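PDB 5ZI1: insecticidal crystal protein Cry7Cal from Bacillus thuringiensis, which is an insecticidal toxin active against locusts that probably binds receptors in the insect, here as the three-domain toxin portion of a longer delta endotoxin. Local coordinates for residues Met60-Ala65 against Arg219-Ile224; Phe254-Gly259 against Ser409-Ile414. All coordinates share one frame; numbering follows the deposited sequence.

Contact 1. Residues Met60-Ala65 against Arg219-Ile224; sequences MNEVEA and RREMTI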
loop_
_atom_site.group_PDB
_atom_site.type_symbol
_atom_site.label_atom_id
_atom_site.label_comp_id
_atom_site.label_asym_id
_atom_site.label_seq_id
_atom_site.Cartn_x
_atom_site.Cartn_y
_atom_site.Cartn_z
ATOM N N MET A 60 19.793 -0.761 -0.926
ATOM C CA MET A 60 20.492 -0.339 -2.133
ATOM C C MET A 60 20.652 -1.489 -3.127
ATOM O O MET A 60 20.405 -1.312 -4.325
ATOM C CB MET A 60 21.847 0.260 -1.760
ATOM C CG MET A 60 21.708 1.594 -1.041
ATOM S SD MET A 60 23.268 2.415 -0.677
ATOM C CE MET A 60 23.622 1.783 0.954
ATOM N N ASN A 61 21.048 -2.675 -2.655
ATOM C CA ASN A 61 21.294 -3.798 -3.572
ATOM C C ASN A 61 20.024 -4.215 -4.297
ATOM O O ASN A 61 20.021 -4.359 -5.522
ATOM C CB ASN A 61 21.885 -4.991 -2.825
ATOM C CG ASN A 61 23.330 -4.761 -2.412
ATOM O OD1 ASN A 61 24.082 -4.042 -3.086
ATOM N ND2 ASN A 61 23.725 -5.361 -1.291
ATOM N N GLU A 62 18.925 -4.380 -3.563
ATOM C CA GLU A 62 17.658 -4.745 -4.193
ATOM C C GLU A 62 17.226 -3.717 -5.241
ATOM O O GLU A 62 16.831 -4.082 -6.357
ATOM C CB GLU A 62 16.577 -4.910 -3.124
ATOM C CG GLU A 62 15.274 -5.453 -3.658
ATOM C CD GLU A 62 15.450 -6.827 -4.276
ATOM O OE1 GLU A 62 16.230 -7.631 -3.709
ATOM O OE2 GLU A 62 14.820 -7.094 -5.328
ATOM N N VAL A 63 17.299 -2.420 -4.913
ATOM C CA VAL A 63 16.807 -1.427 -5.866
ATOM C C VAL A 63 17.721 -1.341 -7.083
ATOM O O VAL A 63 17.244 -1.258 -8.222
ATOM C CB VAL A 63 16.616 -0.046 -5.204
ATOM C CG1 VAL A 63 16.020 0.913 -6.215
ATOM C CG2 VAL A 63 15.700 -0.157 -4.010
ATOM N N GLU A 64 19.038 -1.351 -6.879
ATOM C CA GLU A 64 19.953 -1.496 -8.016
ATOM C C GLU A 64 19.519 -2.630 -8.947
ATOM O O GLU A 64 19.453 -2.456 -10.170
ATOM C CB GLU A 64 21.382 -1.749 -7.529
ATOM C CG GLU A 64 22.082 -0.572 -6.907
ATOM C CD GLU A 64 23.301 -1.007 -6.131
ATOM O OE1 GLU A 64 24.231 -0.194 -5.977
ATOM O OE2 GLU A 64 23.343 -2.178 -5.684
ATOM N N ALA A 65 19.205 -3.800 -8.380
ATOM C CA ALA A 65 18.813 -4.944 -9.202
ATOM C C ALA A 65 17.501 -4.684 -9.928
ATOM O O ALA A 65 17.353 -5.045 -11.098
ATOM C CB ALA A 65 18.691 -6.209 -8.343
ATOM N N ARG A 219 7.140 -2.325 -9.230
ATOM C CA ARG A 219 5.925 -1.785 -8.630
ATOM C C ARG A 219 5.596 -2.489 -7.317
ATOM O O ARG A 219 5.322 -1.838 -6.304
ATOM C CB ARG A 219 4.763 -1.902 -9.615
ATOM C CG ARG A 219 3.386 -1.776 -8.984
ATOM C CD ARG A 219 2.315 -1.560 -10.059
ATOM N NE ARG A 219 2.329 -2.636 -11.047
ATOM C CZ ARG A 219 1.796 -2.541 -12.268
ATOM N NH1 ARG A 219 1.193 -1.401 -12.659
ATOM N NH2 ARG A 219 1.875 -3.585 -13.110
ATOM N N ARG A 220 5.651 -3.825 -7.305
ATOM C CA ARG A 220 5.243 -4.555 -6.108
ATOM C C ARG A 220 6.175 -4.264 -4.947
ATOM O O ARG A 220 5.727 -3.877 -3.864
ATOM C CB ARG A 220 5.203 -6.056 -6.374
ATOM C CG ARG A 220 4.805 -6.837 -5.150
ATOM C CD ARG A 220 4.682 -8.325 -5.450
ATOM N NE ARG A 220 5.997 -8.954 -5.548
ATOM C CZ ARG A 220 6.558 -9.340 -6.690
ATOM N NH1 ARG A 220 5.916 -9.176 -7.845
ATOM N NH2 ARG A 220 7.759 -9.900 -6.670
ATOM N N GLU A 221 7.481 -4.417 -5.161
ATOM C CA GLU A 221 8.429 -4.233 -4.067
ATOM C C GLU A 221 8.522 -2.768 -3.627
ATOM O O GLU A 221 8.610 -2.493 -2.424
ATOM C CB GLU A 221 9.795 -4.775 -4.471
ATOM C CG GLU A 221 9.809 -6.332 -4.645
ATOM C CD GLU A 221 11.217 -6.891 -4.670
ATOM O OE1 GLU A 221 12.157 -6.114 -4.392
ATOM O OE2 GLU A 221 11.400 -8.101 -4.967
ATOM N N MET A 222 8.507 -1.815 -4.573
ATOM C CA MET A 222 8.652 -0.400 -4.203
ATOM C C MET A 222 7.384 0.182 -3.603
ATOM O O MET A 222 7.459 1.180 -2.874
ATOM C CB MET A 222 9.078 0.452 -5.400
ATOM C CG MET A 222 10.393 0.011 -5.985
ATOM S SD MET A 222 11.715 0.101 -4.767
ATOM C CE MET A 222 11.979 1.896 -4.764
ATOM N N THR A 223 6.229 -0.408 -3.911
ATOM C CA THR A 223 5.027 -0.115 -3.144
ATOM C C THR A 223 5.262 -0.403 -1.669
ATOM O O THR A 223 4.979 0.442 -0.802
ATOM C CB THR A 223 3.867 -0.939 -3.702
ATOM O OG1 THR A 223 3.593 -0.497 -5.040
ATOM C CG2 THR A 223 2.607 -0.798 -2.852
ATOM N N ILE A 224 5.830 -1.582 -1.378
ATOM C CA ILE A 224 6.115 -1.992 -0.009
ATOM C C ILE A 224 7.258 -1.177 0.584
ATOM O O ILE A 224 7.221 -0.795 1.751
ATOM C CB ILE A 224 6.446 -3.497 0.026
ATOM C CG1 ILE A 224 5.229 -4.336 -0.358
ATOM C CG2 ILE A 224 7.004 -3.899 1.391
ATOM C CD1 ILE A 224 5.525 -5.826 -0.400
#
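OE1 of E221 is crowded by E62 of the other helix: OE2 of E62 lies 3.0 Å from it, and CG of E62 is 3.3 Å from the same oxygen. Both oxygens are acceptors, and no bond is assigned between the two carboxylates, whose planes are turned 47° apart; such closeness would probably raise the pKa of at least one of the pair. A bend at chi2 (61°) turns the E62 carboxylate aside, leaving CG and OE2 both facing OE1 of E221, whereas E221 is extended beyond CG and crosses E62 at about a right angle. M13 and I14 of helix 13-26 touch E62 and E221, respectively. The two helices, 54-67 and 208-227, belong to the helical bundle that forms the N-terminal domain of three-domain Cry toxins. One residue further along each helix the contact turns apolar. Bent at chi2 and chi3, M222 carries its SD to 4.1 Å from CG2 of V63, where the backbones of the two segments come nearest, their CA atoms 8.4 Å apart. Within 219-224, O of R219 accepts from T223 N and OG1, from opposite faces of its plane. T142 of helix 141-165 touches both V63 and M222.

Contact 2. Residues Phe254-Gly259 against Ser409-Ile414; sequences FTDPIG and SDQLPI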
loop_
_atom_site.group_PDB
_atom_site.type_symbol
_atom_site.label_atom_id
_atom_site.label_comp_id
_atom_site.label_asym_id
_atom_site.label_seq_id
_atom_site.Cartn_x
_atom_site.Cartn_y
_atom_site.Cartn_z
ATOM N N PHE A 254 0.446 -7.212 -7.323
ATOM C CA PHE A 254 0.437 -8.521 -7.976
ATOM C C PHE A 254 1.787 -9.201 -7.861
ATOM O O PHE A 254 2.821 -8.579 -8.123
ATOM C CB PHE A 254 0.040 -8.406 -9.445
ATOM C CG PHE A 254 -1.434 -8.144 -9.632
ATOM C CD1 PHE A 254 -1.958 -6.854 -9.424
ATOM C CD2 PHE A 254 -2.304 -9.188 -9.954
ATOM C CE1 PHE A 254 -3.310 -6.595 -9.588
ATOM C CE2 PHE A 254 -3.661 -8.946 -10.109
ATOM C CZ PHE A 254 -4.173 -7.646 -9.912
ATOM N N THR A 255 1.758 -10.476 -7.458
ATOM C CA THR A 255 2.933 -11.335 -7.442
ATOM C C THR A 255 3.283 -11.741 -8.874
ATOM O O THR A 255 2.504 -11.532 -9.812
ATOM C CB THR A 255 2.691 -12.575 -6.564
ATOM O OG1 THR A 255 1.393 -13.132 -6.826
ATOM C CG2 THR A 255 2.798 -12.241 -5.068
ATOM N N ASP A 256 4.477 -12.317 -9.047
ATOM C CA ASP A 256 4.934 -12.652 -10.395
ATOM C C ASP A 256 3.966 -13.630 -11.060
ATOM O O ASP A 256 3.341 -14.456 -10.383
ATOM C CB ASP A 256 6.333 -13.263 -10.371
ATOM C CG ASP A 256 7.383 -12.293 -9.867
ATOM O OD1 ASP A 256 7.068 -11.079 -9.750
ATOM O OD2 ASP A 256 8.524 -12.740 -9.595
ATOM N N PRO A 257 3.802 -13.550 -12.379
ATOM C CA PRO A 257 2.874 -14.477 -13.047
ATOM C C PRO A 257 3.275 -15.925 -12.804
ATOM O O PRO A 257 4.458 -16.255 -12.678
ATOM C CB PRO A 257 2.976 -14.085 -14.524
ATOM C CG PRO A 257 3.410 -12.572 -14.470
ATOM C CD PRO A 257 4.374 -12.548 -13.303
ATOM N N ILE A 258 2.265 -16.782 -12.684
ATOM C CA ILE A 258 2.490 -18.206 -12.394
ATOM C C ILE A 258 2.683 -18.876 -13.746
ATOM O O ILE A 258 1.756 -19.401 -14.364
ATOM C CB ILE A 258 1.337 -18.827 -11.603
ATOM C CG1 ILE A 258 1.010 -18.027 -10.339
ATOM C CG2 ILE A 258 1.646 -20.277 -11.262
ATOM C CD1 ILE A 258 -0.236 -18.568 -9.671
ATOM N N GLY A 259 3.917 -18.822 -14.234
ATOM C CA GLY A 259 4.263 -19.428 -15.499
ATOM C C GLY A 259 5.600 -20.127 -15.366
ATOM O O GLY A 259 6.344 -19.910 -14.407
ATOM N N SER A 409 4.456 -16.804 -0.384
ATOM C CA SER A 409 5.192 -16.261 0.744
ATOM C C SER A 409 6.658 -16.058 0.446
ATOM O O SER A 409 7.374 -15.547 1.309
ATOM C CB SER A 409 5.050 -17.178 1.954
ATOM O OG SER A 409 5.500 -18.496 1.644
ATOM N N ASP A 410 7.139 -16.464 -0.728
ATOM C CA ASP A 410 8.512 -16.143 -1.088
ATOM C C ASP A 410 8.648 -14.762 -1.718
ATOM O O ASP A 410 9.764 -14.238 -1.772
ATOM C CB ASP A 410 9.072 -17.201 -2.026
ATOM C CG ASP A 410 9.556 -18.417 -1.273
ATOM O OD1 ASP A 410 10.442 -18.256 -0.402
ATOM O OD2 ASP A 410 9.016 -19.517 -1.516
ATOM N N GLN A 411 7.554 -14.179 -2.212
ATOM C CA GLN A 411 7.536 -12.780 -2.612
ATOM C C GLN A 411 6.894 -11.889 -1.560
ATOM O O GLN A 411 7.310 -10.736 -1.403
ATOM C CB GLN A 411 6.795 -12.614 -3.943
ATOM C CG GLN A 411 7.514 -13.241 -5.126
ATOM C CD GLN A 411 6.592 -13.502 -6.303
ATOM O OE1 GLN A 411 5.947 -12.586 -6.823
ATOM N NE2 GLN A 411 6.519 -14.772 -6.733
ATOM N N LEU A 412 5.911 -12.416 -0.823
ATOM C CA LEU A 412 5.197 -11.701 0.231
ATOM C C LEU A 412 5.299 -12.535 1.500
ATOM O O LEU A 412 4.415 -13.347 1.797
ATOM C CB LEU A 412 3.741 -11.459 -0.151
ATOM C CG LEU A 412 3.438 -10.587 -1.366
ATOM C CD1 LEU A 412 1.970 -10.708 -1.691
ATOM C CD2 LEU A 412 3.847 -9.104 -1.134
ATOM N N PRO A 413 6.360 -12.357 2.275
ATOM C CA PRO A 413 6.631 -13.284 3.377
ATOM C C PRO A 413 5.627 -13.184 4.508
ATOM O O PRO A 413 4.993 -12.152 4.745
ATOM C CB PRO A 413 8.034 -12.883 3.842
ATOM C CG PRO A 413 8.201 -11.482 3.363
ATOM C CD PRO A 413 7.462 -11.411 2.067
ATOM N N ILE A 414 5.467 -14.308 5.195
ATOM C CA ILE A 414 4.632 -14.403 6.377
ATOM C C ILE A 414 5.503 -14.907 7.517
ATOM O O ILE A 414 6.658 -15.286 7.333
ATOM C CB ILE A 414 3.425 -15.326 6.165
ATOM C CG1 ILE A 414 3.906 -16.770 5.950
ATOM C CG2 ILE A 414 2.591 -14.836 5.003
ATOM C CD1 ILE A 414 2.805 -17.714 5.622
HETATM O O HOH W 1 4.412 -15.688 -8.255
#
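T255 and Q411 mark the nearest backbone approach of two irregular segments, 254-259 and 409-414, with their CA atoms 6.8 Å apart. The gap is bridged by the side chain of Q411, which runs extended beyond CG and delivers its amide to the backbone of D256. OE1 of Q411 accepts the D256 N-H at 2.7 Å; the bond is nearly straight at 170° and lies in the carbonyl plane, on a lone pair of the oxygen. The other end of the same amide is tied through a water, which accepts from NE2 of Q411 at 2.8 Å and donates to the carbonyl O of D256 at 2.7 Å. The amide oxygen directly and the nitrogen through water are thus tied to the backbone of D256, which should fix the rotation of the group about its last bond. The D256 carboxylate sits beside this amide, the two planes 32° apart and CG of D256 3.4 Å from OE1 of Q411. Its own oxygens look to helix 208-227, where R217 and R220 form salt bridges with OD2 and OD1; these charges probably ease its closeness to the amide oxygen. CB of T255 also meets OE1 of Q411, at 3.3 Å. T255 divides its branches: OG1 bonds NE1 of W452, while CG2, anti to the carbonyl carbon, meets CD1 of L412 at 3.8 Å. L412 in turn packs on W452 and on I224 of the helix. Loop joined to loop in this way, with a helix of the N-terminal domain laid against them and strand 448-454 alongside, is consistent with the junction between the helical bundle and the beta-prism domain of three-domain Cry toxins.

In the fold
From the N terminus, helix 54-67 is the first part to enter either contact. Contact 1 closes a long, mainly helical excursion without strands by returning the chain to it at helix 208-227, within the N-terminal domain. The chain then passes through strand 252-254 into contact 2, whose second segment arrives only after an excursion about half strand, with little helix, just beyond strand 404-407. The two closures follow in series, neither nesting nor crossing, and their centres are about 14 Å apart. Helix 208-227 joins them: R220 of contact 1 reaches the first segment of contact 2, its NH1 probably bonding O of F254, and links the helical N-terminal domain to loops of the following beta domain.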